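Local coordinates for RIM-binding protein, isoform F (Drosophila melanogaster, PDB 6Q9M) that probably couples the recruitment of synaptic vesicles to release sites at the presynaptic active zone, at residues Trp122-Ala125 and Gln130-Val133; Glu139-Lys144 and His150-Leu155; Arg202-Thr205 and Pro209-Pro212; Ala279-Thr284 and Ser291-Pro296. All coordinates share one frame; numbering follows the deposited sequence.

How the contacts relate
Contacts 1 to 4 follow one another along the chain. Contacts 1 and 2, with centres about 12 Å apart, lie in one fibronectin type III sandwich. Both run from its three-stranded to its four-stranded sheet and share the pairing of strands 131-135 and 138-143. Contact 3, about 22 Å from contact 2 between centres, lies in the loop between strands 198-202 and 215-219, where the chain passes toward the immunoglobulin-like domain; Thr203 there touches Leu155 of contact 2. Contact 4, about 11 Å from contact 3 between centres, is joined to that loop by the Asp210-Thr284 hydrogen bond. The series thus follows the chain from the second fibronectin type III domain into the immunoglobulin-like one.

Contact 1: residues Trp122-Ala125 and Gln130-Val133; sequences WLPA and QHVV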
loop_
_atom_site.group_PDB
_atom_site.type_symbol
_atom_site.label_atom_id
_atom_site.label_comp_id
_atom_site.label_asym_id
_atom_site.label_seq_id
_atom_site.Cartn_x
_atom_site.Cartn_y
_atom_site.Cartn_z
ATOM N N TRP A 122 -3.236 2.555 2.724
ATOM C CA TRP A 122 -4.012 1.445 3.261
ATOM C C TRP A 122 -5.135 1.094 2.293
ATOM O O TRP A 122 -5.390 1.795 1.307
ATOM C CB TRP A 122 -4.579 1.769 4.649
ATOM C CG TRP A 122 -5.491 2.951 4.683
ATOM C CD1 TRP A 122 -6.853 2.937 4.622
ATOM C CD2 TRP A 122 -5.108 4.331 4.811
ATOM N NE1 TRP A 122 -7.343 4.224 4.706
ATOM C CE2 TRP A 122 -6.293 5.096 4.813
ATOM C CE3 TRP A 122 -3.880 4.990 4.923
ATOM C CZ2 TRP A 122 -6.286 6.490 4.904
ATOM C CZ3 TRP A 122 -3.875 6.355 5.023
ATOM C CH2 TRP A 122 -5.075 7.096 5.012
ATOM N N LEU A 123 -5.783 -0.028 2.580
ATOM C CA LEU A 123 -6.975 -0.459 1.874
ATOM C C LEU A 123 -8.119 -0.431 2.869
ATOM O O LEU A 123 -8.135 -1.243 3.800
ATOM C CB LEU A 123 -6.800 -1.862 1.291
ATOM C CG LEU A 123 -7.960 -2.415 0.443
ATOM C CD1 LEU A 123 -8.323 -1.453 -0.698
ATOM C CD2 LEU A 123 -7.629 -3.816 -0.113
ATOM N N PRO A 124 -9.057 0.501 2.757
ATOM C CA PRO A 124 -10.171 0.532 3.701
ATOM C C PRO A 124 -11.075 -0.666 3.474
ATOM O O PRO A 124 -11.099 -1.259 2.395
ATOM C CB PRO A 124 -10.893 1.843 3.365
ATOM C CG PRO A 124 -10.536 2.130 1.953
ATOM C CD PRO A 124 -9.167 1.546 1.720
ATOM N N ALA A 125 -11.807 -1.036 4.528
ATOM C CA ALA A 125 -12.884 -2.001 4.380
ATOM C C ALA A 125 -14.112 -1.369 3.751
ATOM O O ALA A 125 -14.866 -2.059 3.054
ATOM C CB ALA A 125 -13.256 -2.602 5.735
ATOM N N GLN A 130 -14.435 7.906 7.317
ATOM C CA GLN A 130 -13.208 8.601 7.664
ATOM C C GLN A 130 -12.223 7.625 8.297
ATOM O O GLN A 130 -12.608 6.640 8.936
ATOM C CB GLN A 130 -13.497 9.747 8.623
ATOM C CG GLN A 130 -14.464 10.772 8.076
ATOM C CD GLN A 130 -14.587 11.969 8.992
ATOM O OE1 GLN A 130 -13.896 12.977 8.822
ATOM N NE2 GLN A 130 -15.459 11.863 9.981
ATOM N N HIS A 131 -10.940 7.913 8.131
ATOM C CA HIS A 131 -9.910 7.076 8.713
ATOM C C HIS A 131 -8.960 7.935 9.532
ATOM O O HIS A 131 -8.715 9.101 9.210
ATOM C CB HIS A 131 -9.162 6.296 7.644
ATOM C CG HIS A 131 -10.007 5.266 6.967
ATOM N ND1 HIS A 131 -10.254 4.024 7.518
ATOM C CD2 HIS A 131 -10.682 5.300 5.795
ATOM C CE1 HIS A 131 -11.032 3.332 6.704
ATOM N NE2 HIS A 131 -11.309 4.086 5.655
ATOM N N VAL A 132 -8.431 7.333 10.597
ATOM C CA VAL A 132 -7.560 8.001 11.552
ATOM C C VAL A 132 -6.194 7.340 11.476
ATOM O O VAL A 132 -6.078 6.122 11.658
ATOM C CB VAL A 132 -8.126 7.914 12.979
ATOM C CG1 VAL A 132 -7.087 8.315 13.981
ATOM C CG2 VAL A 132 -9.345 8.803 13.129
ATOM N N VAL A 133 -5.163 8.141 11.225
ATOM C CA VAL A 133 -3.785 7.662 11.179
ATOM C C VAL A 133 -3.144 7.899 12.544
ATOM O O VAL A 133 -3.255 8.991 13.116
ATOM C CB VAL A 133 -2.996 8.353 10.061
ATOM C CG1 VAL A 133 -1.602 7.767 9.959
ATOM C CG2 VAL A 133 -3.756 8.234 8.730
#
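Pro124 and His131 bring the two backbones nearest, yet their CA atoms are still 8.2 Å apart, and no hydrogen bond crosses between the segments. Trp122 and Leu123 end strand 118-123, whereas His131 to Val133 belong to strand 131-135 of the facing sheet, so side chains alone fill the gap. The main pair is a T-shaped one. Trp122 presents the NE1 edge of its five-membered ring to one face of the His131 imidazole, with centroids 4.8 Å apart and planes inclined at 62°. Trp122 NE1 stands 3.6 Å from His131 CG, offset toward the rim of the ring. This is the core of a fibronectin type III sandwich, in which a tryptophan from the second strand typically fills the space between the sheets. With chi1 at 60°, Trp122 CG sits between its backbone N and carbonyl carbon, and the indole reaches across to strand 131-135. Its six-membered part meets Val133, Trp122 CH2 lying 4.1 Å from Val133 CG2. On the loop side, Pro124 CB packs against His131 NE2 at 3.2 Å. Val143, Val165 and Val108 also pack on the indole, while Pro124 O accepts a hydrogen bond from Arg74, a residue of the preceding fibronectin type III domain.

Contact 2: residues Glu139-Lys144 and His150-Leu155; sequences EVRTVK and HTITGL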
loop_
_atom_site.group_PDB
_atom_site.type_symbol
_atom_site.label_atom_id
_atom_site.label_comp_id
_atom_site.label_asym_id
_atom_site.label_seq_id
_atom_site.Cartn_x
_atom_site.Cartn_y
_atom_site.Cartn_z
ATOM N N GLU A 139 -2.673 9.971 17.594
ATOM C CA GLU A 139 -3.472 10.363 16.432
ATOM C C GLU A 139 -2.822 11.565 15.766
ATOM O O GLU A 139 -2.726 12.637 16.378
ATOM C CB GLU A 139 -4.889 10.730 16.854
ATOM C CG GLU A 139 -5.869 9.604 16.994
ATOM C CD GLU A 139 -7.287 10.132 17.217
ATOM O OE1 GLU A 139 -7.635 11.199 16.646
ATOM O OE2 GLU A 139 -8.047 9.485 17.973
ATOM N N VAL A 140 -2.382 11.418 14.521
ATOM C CA VAL A 140 -1.798 12.592 13.872
ATOM C C VAL A 140 -2.745 13.201 12.844
ATOM O O VAL A 140 -2.693 14.415 12.627
ATOM C CB VAL A 140 -0.435 12.284 13.219
ATOM C CG1 VAL A 140 0.588 11.914 14.294
ATOM C CG2 VAL A 140 -0.569 11.169 12.155
ATOM N N ARG A 141 -3.657 12.414 12.255
ATOM C CA ARG A 141 -4.530 12.982 11.225
ATOM C C ARG A 141 -5.805 12.163 11.078
ATOM O O ARG A 141 -5.779 10.927 11.145
ATOM C CB ARG A 141 -3.837 13.073 9.850
ATOM C CG ARG A 141 -2.886 14.274 9.666
ATOM C CD ARG A 141 -1.408 13.868 9.942
ATOM N NE ARG A 141 -0.518 14.979 10.282
ATOM C CZ ARG A 141 0.813 14.896 10.322
ATOM N NH1 ARG A 141 1.427 13.759 10.028
ATOM N NH2 ARG A 141 1.537 15.955 10.660
ATOM N N THR A 142 -6.921 12.868 10.893
ATOM C CA THR A 142 -8.164 12.257 10.440
ATOM C C THR A 142 -8.376 12.600 8.969
ATOM O O THR A 142 -8.288 13.771 8.579
ATOM C CB THR A 142 -9.337 12.737 11.287
ATOM O OG1 THR A 142 -9.093 12.384 12.653
ATOM C CG2 THR A 142 -10.631 12.095 10.828
ATOM N N VAL A 143 -8.660 11.586 8.156
ATOM C CA VAL A 143 -8.638 11.717 6.703
ATOM C C VAL A 143 -10.031 11.442 6.146
ATOM O O VAL A 143 -10.748 10.563 6.635
ATOM C CB VAL A 143 -7.570 10.789 6.075
ATOM C CG1 VAL A 143 -8.102 9.403 5.837
ATOM C CG2 VAL A 143 -7.064 11.390 4.793
ATOM N N LYS A 144 -10.417 12.218 5.136
ATOM C CA LYS A 144 -11.782 12.210 4.656
ATOM C C LYS A 144 -12.067 10.942 3.847
ATOM O O LYS A 144 -11.143 10.302 3.338
ATOM C CB LYS A 144 -12.043 13.472 3.812
ATOM C CG LYS A 144 -11.051 13.693 2.679
ATOM C CD LYS A 144 -11.344 14.989 1.898
ATOM C CE LYS A 144 -10.755 14.933 0.486
ATOM N NZ LYS A 144 -11.283 15.987 -0.426
ATOM N N HIS A 150 -1.733 9.074 3.128
ATOM C CA HIS A 150 -1.452 10.313 3.841
ATOM C C HIS A 150 0.013 10.375 4.232
ATOM O O HIS A 150 0.557 9.403 4.769
ATOM C CB HIS A 150 -2.314 10.454 5.088
ATOM C CG HIS A 150 -2.054 11.721 5.817
ATOM N ND1 HIS A 150 -2.477 12.941 5.342
ATOM C CD2 HIS A 150 -1.364 11.974 6.953
ATOM C CE1 HIS A 150 -2.085 13.892 6.165
ATOM N NE2 HIS A 150 -1.390 13.334 7.137
ATOM N N THR A 151 0.633 11.521 3.997
ATOM C CA THR A 151 2.007 11.742 4.422
ATOM C C THR A 151 2.054 12.139 5.894
ATOM O O THR A 151 1.382 13.090 6.304
ATOM C CB THR A 151 2.650 12.832 3.573
ATOM O OG1 THR A 151 2.619 12.445 2.193
ATOM C CG2 THR A 151 4.087 13.037 4.023
ATOM N N ILE A 152 2.826 11.400 6.695
ATOM C CA ILE A 152 3.094 11.768 8.085
ATOM C C ILE A 152 4.441 12.471 8.155
ATOM O O ILE A 152 5.402 12.062 7.490
ATOM C CB ILE A 152 3.057 10.548 9.030
ATOM C CG1 ILE A 152 3.926 9.402 8.494
ATOM C CG2 ILE A 152 1.607 10.116 9.291
ATOM C CD1 ILE A 152 4.238 8.323 9.540
ATOM N N THR A 153 4.512 13.540 8.945
ATOM C CA THR A 153 5.734 14.308 9.176
ATOM C C THR A 153 6.043 14.343 10.673
ATOM O O THR A 153 5.455 13.608 11.471
ATOM C CB THR A 153 5.619 15.729 8.606
ATOM O OG1 THR A 153 4.511 16.412 9.208
ATOM C CG2 THR A 153 5.445 15.692 7.102
ATOM N N GLY A 154 7.010 15.174 11.053
ATOM C CA GLY A 154 7.334 15.274 12.469
ATOM C C GLY A 154 8.099 14.096 13.032
ATOM O O GLY A 154 8.150 13.931 14.266
ATOM N N LEU A 155 8.670 13.252 12.173
ATOM C CA LEU A 155 9.425 12.103 12.644
ATOM C C LEU A 155 10.890 12.480 12.856
ATOM O O LEU A 155 11.385 13.480 12.337
ATOM C CB LEU A 155 9.317 10.938 11.653
ATOM C CG LEU A 155 7.909 10.548 11.177
ATOM C CD1 LEU A 155 7.927 9.257 10.395
ATOM C CD2 LEU A 155 6.952 10.429 12.343
#
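Val140 and Arg141, which meet Ile152 and His150 across this contact, form a classic beta bulge: both face Val133 on the neighbouring strand 131-135. The bulged strand 139-143 lies along one edge of its sheet, and strand 150-152 along an edge of the opposite sheet. The two run nearly antiparallel, at 165°, with their axes 8.6 Å apart at closest approach; they are therefore not hydrogen-bonded neighbours, and side chains close the seam. Toward the interior, the methyls Val140 CG2 and Ile152 CG2 touch at 3.7 Å. Arg141, the next residue, takes the more exposed side. Its aliphatic chain crosses the His150 side chain at about a right angle, modelled too close for the detail to be trusted; His150 CG is anti to the backbone N and is thereby carried toward strand 139-143. A bend at chi2 (97°) then turns the arginine along the 150-155 segment, and the guanidinium arrives with its edge toward the backbone around Ile152 and Thr153. Arg141 NH1 comes within 3.2 Å of Ile152 CA and 3.3 Å of Thr153 N, but the latter is a meeting of two donors and makes no bond. Arg141 NH2 does find an acceptor in Thr153 OG1, through a weak hydrogen bond of 3.3 Å whose angle at the hydrogen is 139°. Before the bulge, Glu139 forms a salt bridge with Arg166 on the outer side of the sheet. Such side-chain closure between edge strands of facing sheets is a feature of the fibronectin type III beta sandwich.

Contact 3: residues Arg202-Thr205 and Pro209-Pro212; sequences RTLT and PDPP
Thr205 and Asp210 tie together the two ends of a short turn in the loop that leads from strand 198-202 of the fibronectin type III sandwich to strand 215-219 of the immunoglobulin-like domain. Past Arg202, the last residue of strand 198-202, both segments are irregular, and their closest CA atoms, those of Thr205 and Asp210, are 6.2 Å apart. The carboxylate of Asp210 does the bridging. Its CG lies beside the backbone N and anti to the carbonyl carbon, which carries both oxygens across to the opposite arm. Thr205 is set to receive them: at a chi1 of -44° its OG1 sits beside its own backbone N, and both donors reach the same carboxylate. The backbone N-H is shared between the two oxygens. Its bond from Thr205 N to Asp210 OD2, 3.4 Å, is long and weak but nearly straight at 171°, while that to OD1 is weak and more bent. Leu204 flanks the acid, with Leu204 CB 3.4 Å and Leu204 CD2 3.5 Å from Asp210 OD2, so one carboxylate oxygen rests against aliphatic carbon. The hydroxyl and, more weakly, the N-H at OD1 would be expected to steady the negative charge. The arms of the turn are also held from outside. Thr203 OG1 hydrogen-bonds to Ala156 O and Thr159 N of the fibronectin domain, while Asp210 O accepts from Thr284 OG1 of the next domain. The hydroxyl bond, from Thr205 OG1 to Asp210 OD1, is 2.7 Å long, and the hydroxyl comes from above the carboxylate, 38° out of its plane.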
loop_
_atom_site.group_PDB
_atom_site.type_symbol
_atom_site.label_atom_id
_atom_site.label_comp_id
_atom_site.label_asym_id
_atom_site.label_seq_id
_atom_site.Cartn_x
_atom_site.Cartn_y
_atom_site.Cartn_z
ATOM N N ARG A 202 11.255 2.232 9.678
ATOM C CA ARG A 202 12.269 3.067 10.313
ATOM C C ARG A 202 12.579 4.269 9.434
ATOM O O ARG A 202 12.657 4.137 8.208
ATOM C CB ARG A 202 13.567 2.296 10.566
ATOM C CG ARG A 202 14.623 3.171 11.252
ATOM C CD ARG A 202 15.998 2.523 11.396
ATOM N NE ARG A 202 15.961 1.082 11.604
ATOM C CZ ARG A 202 16.205 0.501 12.773
ATOM N NH1 ARG A 202 16.487 1.249 13.829
ATOM N NH2 ARG A 202 16.165 -0.822 12.886
ATOM N N THR A 203 12.760 5.441 10.042
ATOM C CA THR A 203 13.130 6.579 9.212
ATOM C C THR A 203 14.587 6.460 8.763
ATOM O O THR A 203 15.371 5.683 9.309
ATOM C CB THR A 203 12.882 7.901 9.941
ATOM O OG1 THR A 203 13.393 7.852 11.289
ATOM C CG2 THR A 203 11.390 8.193 9.964
ATOM N N LEU A 204 14.932 7.204 7.713
ATOM C CA LEU A 204 16.298 7.206 7.205
ATOM C C LEU A 204 17.218 7.965 8.163
ATOM O O LEU A 204 16.775 8.705 9.045
ATOM C CB LEU A 204 16.356 7.820 5.808
ATOM C CG LEU A 204 15.486 7.213 4.703
ATOM C CD1 LEU A 204 15.683 8.009 3.444
ATOM C CD2 LEU A 204 15.803 5.735 4.453
ATOM N N THR A 205 18.520 7.825 7.932
ATOM C CA THR A 205 19.540 8.428 8.783
ATOM C C THR A 205 19.934 9.792 8.234
ATOM O O THR A 205 20.115 9.963 7.027
ATOM C CB THR A 205 20.776 7.530 8.899
ATOM O OG1 THR A 205 20.367 6.166 9.095
ATOM C CG2 THR A 205 21.631 7.956 10.093
ATOM N N PRO A 209 25.052 7.159 5.582
ATOM C CA PRO A 209 24.315 6.217 4.736
ATOM C C PRO A 209 23.422 5.265 5.510
ATOM O O PRO A 209 23.510 5.137 6.732
ATOM C CB PRO A 209 25.427 5.430 4.042
ATOM C CG PRO A 209 26.624 6.286 4.095
ATOM C CD PRO A 209 26.401 7.416 5.064
ATOM N N ASP A 210 22.580 4.583 4.776
ATOM C CA ASP A 210 21.604 3.693 5.365
ATOM C C ASP A 210 21.922 2.244 5.025
ATOM O O ASP A 210 22.357 1.934 3.907
ATOM C CB ASP A 210 20.196 4.037 4.866
ATOM C CG ASP A 210 19.552 5.136 5.685
ATOM O OD1 ASP A 210 19.418 4.974 6.923
ATOM O OD2 ASP A 210 19.215 6.180 5.090
ATOM N N PRO A 211 21.740 1.339 5.975
ATOM C CA PRO A 211 22.081 -0.057 5.726
ATOM C C PRO A 211 21.110 -0.675 4.739
ATOM O O PRO A 211 19.967 -0.200 4.594
ATOM C CB PRO A 211 21.969 -0.708 7.113
ATOM C CG PRO A 211 21.086 0.246 7.922
ATOM C CD PRO A 211 21.317 1.608 7.366
ATOM N N PRO A 212 21.520 -1.714 4.009
ATOM C CA PRO A 212 20.593 -2.393 3.102
ATOM C C PRO A 212 19.515 -3.144 3.863
ATOM O O PRO A 212 19.685 -3.539 5.017
ATOM C CB PRO A 212 21.493 -3.367 2.330
ATOM C CG PRO A 212 22.656 -3.593 3.211
ATOM C CD PRO A 212 22.877 -2.284 3.932
#

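Contact 4: residues Ala279-Thr284 and Ser291-Pro296; sequences AVTIRT and SADSAP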
loop_
_atom_site.group_PDB
_atom_site.type_symbol
_atom_site.label_atom_id
_atom_site.label_comp_id
_atom_site.label_asym_id
_atom_site.label_seq_id
_atom_site.Cartn_x
_atom_site.Cartn_y
_atom_site.Cartn_z
ATOM N N ALA A 279 24.828 -15.690 10.634
ATOM C CA ALA A 279 24.138 -14.551 11.235
ATOM C C ALA A 279 25.042 -13.305 11.352
ATOM O O ALA A 279 25.354 -12.851 12.460
ATOM C CB ALA A 279 23.592 -14.944 12.612
ATOM N N VAL A 280 25.449 -12.769 10.197
ATOM C CA VAL A 280 26.307 -11.591 10.100
ATOM C C VAL A 280 25.494 -10.471 9.426
ATOM O O VAL A 280 24.404 -10.702 8.903
ATOM C CB VAL A 280 27.654 -11.904 9.386
ATOM C CG1 VAL A 280 28.436 -10.641 8.922
ATOM C CG2 VAL A 280 28.550 -12.731 10.336
ATOM N N THR A 281 26.003 -9.241 9.521
ATOM C CA THR A 281 25.384 -8.017 9.021
ATOM C C THR A 281 26.134 -7.453 7.809
ATOM O O THR A 281 27.268 -7.847 7.510
ATOM C CB THR A 281 25.328 -6.965 10.144
ATOM O OG1 THR A 281 25.095 -7.606 11.402
ATOM C CG2 THR A 281 24.202 -6.017 9.908
ATOM N N ILE A 282 25.458 -6.539 7.089
ATOM C CA ILE A 282 26.011 -5.803 5.954
ATOM C C ILE A 282 25.988 -4.308 6.242
ATOM O O ILE A 282 25.085 -3.788 6.905
ATOM C CB ILE A 282 25.247 -6.077 4.641
ATOM C CG1 ILE A 282 25.106 -7.575 4.414
ATOM C CG2 ILE A 282 25.932 -5.409 3.450
ATOM C CD1 ILE A 282 23.708 -8.009 4.507
ATOM N N ARG A 283 26.994 -3.614 5.725
ATOM C CA ARG A 283 27.116 -2.175 5.863
ATOM C C ARG A 283 27.127 -1.513 4.495
ATOM O O ARG A 283 27.792 -2.003 3.574
ATOM C CB ARG A 283 28.397 -1.827 6.602
ATOM C CG ARG A 283 28.290 -1.972 8.082
ATOM C CD ARG A 283 29.498 -2.762 8.590
ATOM N NE ARG A 283 29.293 -3.100 9.987
ATOM C CZ ARG A 283 30.172 -3.727 10.743
ATOM N NH1 ARG A 283 31.323 -4.116 10.225
ATOM N NH2 ARG A 283 29.868 -3.995 11.997
ATOM N N THR A 284 26.373 -0.424 4.348
ATOM C CA THR A 284 26.500 0.401 3.155
ATOM C C THR A 284 27.694 1.334 3.293
ATOM O O THR A 284 27.812 2.082 4.272
ATOM C CB THR A 284 25.243 1.227 2.897
ATOM O OG1 THR A 284 24.095 0.371 2.907
ATOM C CG2 THR A 284 25.350 1.905 1.540
ATOM N N SER A 291 27.671 3.234 6.646
ATOM C CA SER A 291 26.419 3.195 7.392
ATOM C C SER A 291 26.486 2.346 8.655
ATOM O O SER A 291 27.424 1.569 8.851
ATOM C CB SER A 291 25.290 2.647 6.504
ATOM O OG SER A 291 25.336 1.258 6.432
ATOM N N ALA A 292 25.500 2.508 9.540
ATOM C CA ALA A 292 25.310 1.552 10.615
ATOM C C ALA A 292 24.927 0.181 10.046
ATOM O O ALA A 292 24.590 0.023 8.861
ATOM C CB ALA A 292 24.219 2.042 11.565
ATOM N N ASP A 293 24.989 -0.828 10.909
ATOM C CA ASP A 293 24.707 -2.192 10.481
ATOM C C ASP A 293 23.211 -2.438 10.323
ATOM O O ASP A 293 22.390 -1.922 11.088
ATOM C CB ASP A 293 25.314 -3.174 11.477
ATOM C CG ASP A 293 26.819 -3.185 11.418
ATOM O OD1 ASP A 293 27.392 -2.129 11.095
ATOM O OD2 ASP A 293 27.429 -4.241 11.677
ATOM N N SER A 294 22.872 -3.260 9.333
ATOM C CA SER A 294 21.494 -3.637 9.056
ATOM C C SER A 294 20.964 -4.635 10.089
ATOM O O SER A 294 21.605 -4.951 11.098
ATOM C CB SER A 294 21.384 -4.212 7.649
ATOM O OG SER A 294 22.059 -5.458 7.535
ATOM N N ALA A 295 19.749 -5.101 9.837
ATOM C CA ALA A 295 19.127 -6.111 10.684
ATOM C C ALA A 295 19.773 -7.474 10.456
ATOM O O ALA A 295 19.895 -7.910 9.304
ATOM C CB ALA A 295 17.627 -6.186 10.401
ATOM N N PRO A 296 20.205 -8.169 11.512
ATOM C CA PRO A 296 20.783 -9.508 11.329
ATOM C C PRO A 296 19.724 -10.514 10.896
ATOM O O PRO A 296 18.532 -10.356 11.176
ATOM C CB PRO A 296 21.345 -9.847 12.717
ATOM C CG PRO A 296 20.546 -9.015 13.659
ATOM C CD PRO A 296 20.245 -7.740 12.922
#
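Thr281 meets Asp293 and Ser294 as the two segments run in roughly opposed directions, 145° apart over their touching parts. The methyl Thr281 CG2, anti to the backbone N, is pushed close against the second segment, 3.0 Å from Ser294 O and 3.4 Å from Asp293 CB. At Ile282 the backbone takes over: Ile282 O receives a weak hydrogen bond of 3.3 Å from Ser294 N, while its CB points away from the second segment. Arg283 bends at chi2 (132°) and brings the edge of its guanidinium to Asp293, whose carboxylate plane is turned 59° from it. The two form a salt bridge through NE and NH2, although its modelled distances are too short for the detail to be trusted. Thr284 closes the walk with a two-way link to Ser291. Thr284 O accepts from Ser291 N at 2.6 Å, and Thr284 N donates to Ser291 OG at 2.9 Å, the hydroxyl standing in for a backbone carbonyl and itself donating to Ala292 O. Thr284 OG1 bonds instead to Asp210 O of the loop before strand 215-219. In the immunoglobulin-like domain, strand 283-286 is an edge of the sheet and pairs with 242-246, while Ile282 and Ser294 both pack on Ile215 of strand 215-219.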